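Local coordinates for protein glutathione S-transferase domain (Xanthobacter autotrophicus, PDB 4HZ2) that binds glutathione and probably works as a dimeric glutathione transferase, joining the tripeptide to other substrates, at residues W101-P105 and G106-T110; W170-E174 and G175-A179. All blocks are in the same frame, centred on the assembly; numbering follows the deposited sequence.

Interactions 1 and 2 sit side by side, their centres about 10 Å apart, and each leads into a helix of the mainly helical C-terminal half: interaction 1 opens helix 107-137 and interaction 2 opens helix 178-187. Trp101 O and Ile178 N, 2.9 Å apart, form a probable backbone hydrogen bond between them. Packing adds to it: Leu102 CD1 meets Ile178 CD1 at 3.7 Å, and Val172 CG1 lies 3.5 Å from Ala108 O. Interaction 1 lies away from the glutathione sites and touches the second subunit, another copy of this protein. Interaction 2 comes closer to them, the side chain of Ala179 lying about 11 Å from that of Gln120, a glutathione-binding residue on helix 107-137.

Interaction 1: W101-P105 and G106-T110; sequences WLPPP and GLART
Arg109, in the first turn of helix 107-137, reaches back to Pro103 and Leu102 in the proline-rich lead-in; its side-chain contacts are those of one of two modelled conformers. NH1 of Arg109 donates to Pro103 O at 2.9 Å; the nitrogen lies in the carbonyl plane, but the oxygen is tilted 20° from the guanidinium plane and the N-H...O angle is a bent 144°. NH2 forms a salt bridge with Glu97, and this carboxylate probably eases the closeness of the like-charged Arg109 of the second subunit. A water donates to Pro104 O at 2.8 Å and accepts a weak bond from Arg109 N, while Gly106 O receives Thr110 N at 2.9 Å. Leu102 packs against the arginine: CD2 lies 3.5 Å above the guanidinium centre, and Leu102 CD1 abuts Arg109 CD at 3.5 Å. A bend at chi2 (71°) turns the arginine chain onto this leucine. The apolar side-chain contact is Pro103 CB against Ala108 CB at 3.6 Å. At the N-cap, Gly106 has backbone angles at which any CB would run into Pro105 O. Such a linker, running from the N-terminal glutathione-binding domain into the first long helix of the C-terminal domain, is characteristic of the glutathione transferase fold.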
loop_
_atom_site.group_PDB
_atom_site.type_symbol
_atom_site.label_atom_id
_atom_site.label_comp_id
_atom_site.label_asym_id
_atom_site.label_seq_id
_atom_site.Cartn_x
_atom_site.Cartn_y
_atom_site.Cartn_z
ATOM N N TRP B 101 -7.054 -18.765 -3.485
ATOM C CA TRP B 101 -5.971 -17.746 -3.497
ATOM C C TRP B 101 -6.143 -16.698 -2.381
ATOM O O TRP B 101 -5.233 -15.878 -2.142
ATOM C CB TRP B 101 -5.896 -17.031 -4.861
ATOM C CG TRP B 101 -5.318 -17.931 -5.892
ATOM C CD1 TRP B 101 -5.996 -18.723 -6.805
ATOM C CD2 TRP B 101 -3.930 -18.200 -6.081
ATOM N NE1 TRP B 101 -5.095 -19.443 -7.551
ATOM C CE2 TRP B 101 -3.821 -19.148 -7.121
ATOM C CE3 TRP B 101 -2.766 -17.714 -5.475
ATOM C CZ2 TRP B 101 -2.591 -19.616 -7.574
ATOM C CZ3 TRP B 101 -1.540 -18.177 -5.923
ATOM C CH2 TRP B 101 -1.462 -19.115 -6.974
ATOM N N LEU B 102 -7.322 -16.672 -1.734
ATOM C CA LEU B 102 -7.556 -15.699 -0.665
ATOM C C LEU B 102 -8.231 -16.352 0.537
ATOM O O LEU B 102 -9.402 -16.754 0.444
ATOM C CB LEU B 102 -8.412 -14.532 -1.148
ATOM C CG LEU B 102 -8.579 -13.374 -0.158
ATOM C CD1 LEU B 102 -7.241 -12.719 0.254
ATOM C CD2 LEU B 102 -9.505 -12.314 -0.724
ATOM N N PRO B 103 -7.506 -16.473 1.665
ATOM C CA PRO B 103 -8.140 -17.044 2.850
ATOM C C PRO B 103 -9.319 -16.187 3.304
ATOM O O PRO B 103 -9.346 -14.982 3.042
ATOM C CB PRO B 103 -7.034 -17.003 3.932
ATOM C CG PRO B 103 -5.772 -16.826 3.186
ATOM C CD PRO B 103 -6.088 -16.150 1.881
ATOM N N PRO B 104 -10.234 -16.779 4.073
ATOM C CA PRO B 104 -11.329 -16.011 4.643
ATOM C C PRO B 104 -10.832 -15.114 5.778
ATOM O O PRO B 104 -9.701 -15.281 6.274
ATOM C CB PRO B 104 -12.244 -17.093 5.217
ATOM C CG PRO B 104 -11.295 -18.206 5.599
ATOM C CD PRO B 104 -10.203 -18.173 4.553
ATOM N N PRO B 105 -11.654 -14.146 6.184
ATOM C CA PRO B 105 -11.242 -13.276 7.290
ATOM C C PRO B 105 -10.759 -14.085 8.484
ATOM O O PRO B 105 -11.291 -15.169 8.785
ATOM C CB PRO B 105 -12.512 -12.476 7.586
ATOM C CG PRO B 105 -13.177 -12.375 6.238
ATOM C CD PRO B 105 -12.939 -13.725 5.594
ATOM N N GLY B 106 -9.728 -13.560 9.138
ATOM C CA GLY B 106 -9.067 -14.241 10.247
ATOM C C GLY B 106 -7.581 -14.031 10.080
ATOM O O GLY B 106 -7.152 -13.235 9.230
ATOM N N LEU B 107 -6.789 -14.761 10.860
ATOM C CA LEU B 107 -5.338 -14.575 10.892
ATOM C C LEU B 107 -4.726 -14.720 9.519
ATOM O O LEU B 107 -3.869 -13.911 9.151
ATOM C CB LEU B 107 -4.671 -15.579 11.847
ATOM C CG LEU B 107 -3.152 -15.466 11.992
ATOM C CD1 LEU B 107 -2.785 -14.136 12.634
ATOM C CD2 LEU B 107 -2.580 -16.634 12.788
ATOM N N ALA B 108 -5.139 -15.741 8.751
ATOM C CA ALA B 108 -4.505 -15.964 7.456
ATOM C C ALA B 108 -4.775 -14.776 6.511
ATOM O O ALA B 108 -3.864 -14.307 5.790
ATOM C CB ALA B 108 -4.939 -17.285 6.816
ATOM N N ARG B 109 -6.004 -14.286 6.472
ATOM C CA ARG B 109 -6.326 -13.138 5.620
ATOM C C ARG B 109 -5.524 -11.911 6.068
ATOM O O ARG B 109 -5.023 -11.127 5.254
ATOM C CB ARG B 109 -7.815 -12.841 5.720
ATOM C CG ARG B 109 -8.222 -11.583 4.999
ATOM C CD ARG B 109 -8.145 -11.748 3.493
ATOM N NE ARG B 109 -9.106 -10.866 2.844
ATOM C CZ ARG B 109 -10.345 -11.221 2.526
ATOM N NH1 ARG B 109 -10.781 -12.448 2.788
ATOM N NH2 ARG B 109 -11.155 -10.347 1.940
ATOM N N THR B 110 -5.435 -11.734 7.392
ATOM C CA THR B 110 -4.670 -10.599 7.900
ATOM C C THR B 110 -3.193 -10.687 7.508
ATOM O O THR B 110 -2.575 -9.670 7.122
ATOM C CB THR B 110 -4.844 -10.454 9.399
ATOM O OG1 THR B 110 -6.168 -9.981 9.632
ATOM C CG2 THR B 110 -3.856 -9.446 9.984
HETATM O O HOH W 1 -7.933 -16.835 7.835
#

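Interaction 2: W170-E174 and G175-A179; sequences WLVGE and GPTIA
Trp170 lays one indole face over the Gly175-Pro176 backbone like a lid. Gly175 CA fits beneath the five-membered ring, 3.8 Å from its centroid, and Pro176 CD beneath the six-membered ring at 3.9 Å, both as CH-pi contacts. The proline ring runs alongside the indole, and Pro176 CB also touches Trp170 CZ3 at 3.8 Å. With CG beside the backbone N (chi1 -55°), the indole is swung over this ridge. With an alanine here both CH-pi contacts go, and a gap would probably open over the proline ring. Further along, Ala179 CB is a small bump against Val172 CG2 at 4.1 Å, while Leu171 CD1 reaches Ala179 O at 3.5 Å. Between the two arms a water fills the hollow, accepting from Val172 N at 2.9 Å and bonding Thr177 OG1 at 2.8 Å. The chain reverses in a type II' turn, Val172 to Gly175. Thr177 OG1 then caps helix 178-187 by accepting from Ala179 N at 3.2 Å, and the Asp180 side chain bonds back to Thr177 N. The Thr-x-x-Asp sequence and this aspartate bond match the N-capping box of glutathione transferases, although the threonine bond here goes to Ala179 N.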
loop_
_atom_site.group_PDB
_atom_site.type_symbol
_atom_site.label_atom_id
_atom_site.label_comp_id
_atom_site.label_asym_id
_atom_site.label_seq_id
_atom_site.Cartn_x
_atom_site.Cartn_y
_atom_site.Cartn_z
ATOM N N TRP B 170 5.928 -20.675 1.768
ATOM C CA TRP B 170 4.936 -19.711 1.266
ATOM C C TRP B 170 4.837 -18.515 2.194
ATOM O O TRP B 170 5.144 -18.618 3.384
ATOM C CB TRP B 170 3.562 -20.390 1.157
ATOM C CG TRP B 170 3.604 -21.619 0.323
ATOM C CD1 TRP B 170 3.471 -22.920 0.757
ATOM C CD2 TRP B 170 3.770 -21.688 -1.110
ATOM N NE1 TRP B 170 3.552 -23.790 -0.318
ATOM C CE2 TRP B 170 3.729 -23.060 -1.473
ATOM C CE3 TRP B 170 3.971 -20.731 -2.114
ATOM C CZ2 TRP B 170 3.888 -23.488 -2.796
ATOM C CZ3 TRP B 170 4.110 -21.159 -3.440
ATOM C CH2 TRP B 170 4.081 -22.522 -3.763
ATOM N N LEU B 171 4.373 -17.377 1.680
ATOM C CA LEU B 171 4.277 -16.175 2.520
ATOM C C LEU B 171 3.241 -16.285 3.668
ATOM O O LEU B 171 3.430 -15.691 4.734
ATOM C CB LEU B 171 4.012 -14.920 1.683
ATOM C CG LEU B 171 5.226 -14.489 0.836
ATOM C CD1 LEU B 171 4.818 -13.294 -0.045
ATOM C CD2 LEU B 171 6.446 -14.151 1.707
ATOM N N VAL B 172 2.170 -17.046 3.457
ATOM C CA VAL B 172 1.091 -17.178 4.452
ATOM C C VAL B 172 0.608 -18.618 4.555
ATOM O O VAL B 172 0.363 -19.257 3.528
ATOM C CB VAL B 172 -0.138 -16.318 4.074
ATOM C CG1 VAL B 172 -1.251 -16.512 5.101
ATOM C CG2 VAL B 172 0.271 -14.857 3.951
ATOM N N GLY B 173 0.447 -19.108 5.785
ATOM C CA GLY B 173 -0.086 -20.432 5.988
ATOM C C GLY B 173 0.730 -21.503 5.297
ATOM O O GLY B 173 1.962 -21.420 5.273
ATOM N N GLU B 174 0.034 -22.511 4.753
ATOM C CA GLU B 174 0.646 -23.715 4.205
ATOM C C GLU B 174 0.488 -23.873 2.679
ATOM O O GLU B 174 0.706 -24.953 2.125
ATOM C CB GLU B 174 0.115 -24.941 4.968
ATOM C CG GLU B 174 0.504 -24.836 6.445
ATOM C CD GLU B 174 0.148 -26.043 7.258
ATOM O OE1 GLU B 174 -0.391 -27.005 6.672
ATOM O OE2 GLU B 174 0.414 -26.015 8.483
ATOM N N GLY B 175 0.118 -22.785 2.004
ATOM C CA GLY B 175 -0.033 -22.818 0.557
ATOM C C GLY B 175 0.043 -21.427 -0.065
ATOM O O GLY B 175 0.056 -20.424 0.649
ATOM N N PRO B 176 0.094 -21.365 -1.408
ATOM C CA PRO B 176 0.179 -20.082 -2.128
ATOM C C PRO B 176 -1.098 -19.239 -1.996
ATOM O O PRO B 176 -2.222 -19.789 -1.950
ATOM C CB PRO B 176 0.350 -20.508 -3.600
ATOM C CG PRO B 176 -0.153 -21.912 -3.666
ATOM C CD PRO B 176 0.038 -22.536 -2.307
ATOM N N THR B 177 -0.920 -17.920 -1.969
ATOM C CA THR B 177 -2.039 -16.984 -1.866
ATOM C C THR B 177 -1.717 -15.781 -2.729
ATOM O O THR B 177 -0.622 -15.705 -3.324
ATOM C CB THR B 177 -2.274 -16.492 -0.410
ATOM O OG1 THR B 177 -1.094 -15.801 0.041
ATOM C CG2 THR B 177 -2.630 -17.657 0.553
ATOM N N ILE B 178 -2.631 -14.801 -2.786
ATOM C CA ILE B 178 -2.312 -13.561 -3.508
ATOM C C ILE B 178 -1.140 -12.796 -2.881
ATOM O O ILE B 178 -0.566 -11.916 -3.532
ATOM C CB ILE B 178 -3.524 -12.617 -3.638
ATOM C CG1 ILE B 178 -4.091 -12.230 -2.274
ATOM C CG2 ILE B 178 -4.587 -13.256 -4.527
ATOM C CD1 ILE B 178 -5.096 -11.078 -2.346
ATOM N N ALA B 179 -0.785 -13.095 -1.629
ATOM C CA ALA B 179 0.435 -12.469 -1.101
ATOM C C ALA B 179 1.647 -12.907 -1.935
ATOM O O ALA B 179 2.478 -12.067 -2.317
ATOM C CB ALA B 179 0.620 -12.820 0.356
HETATM O O HOH W 2 0.849 -17.639 0.919
HETATM O O HOH W 3 -2.178 -20.313 2.915
#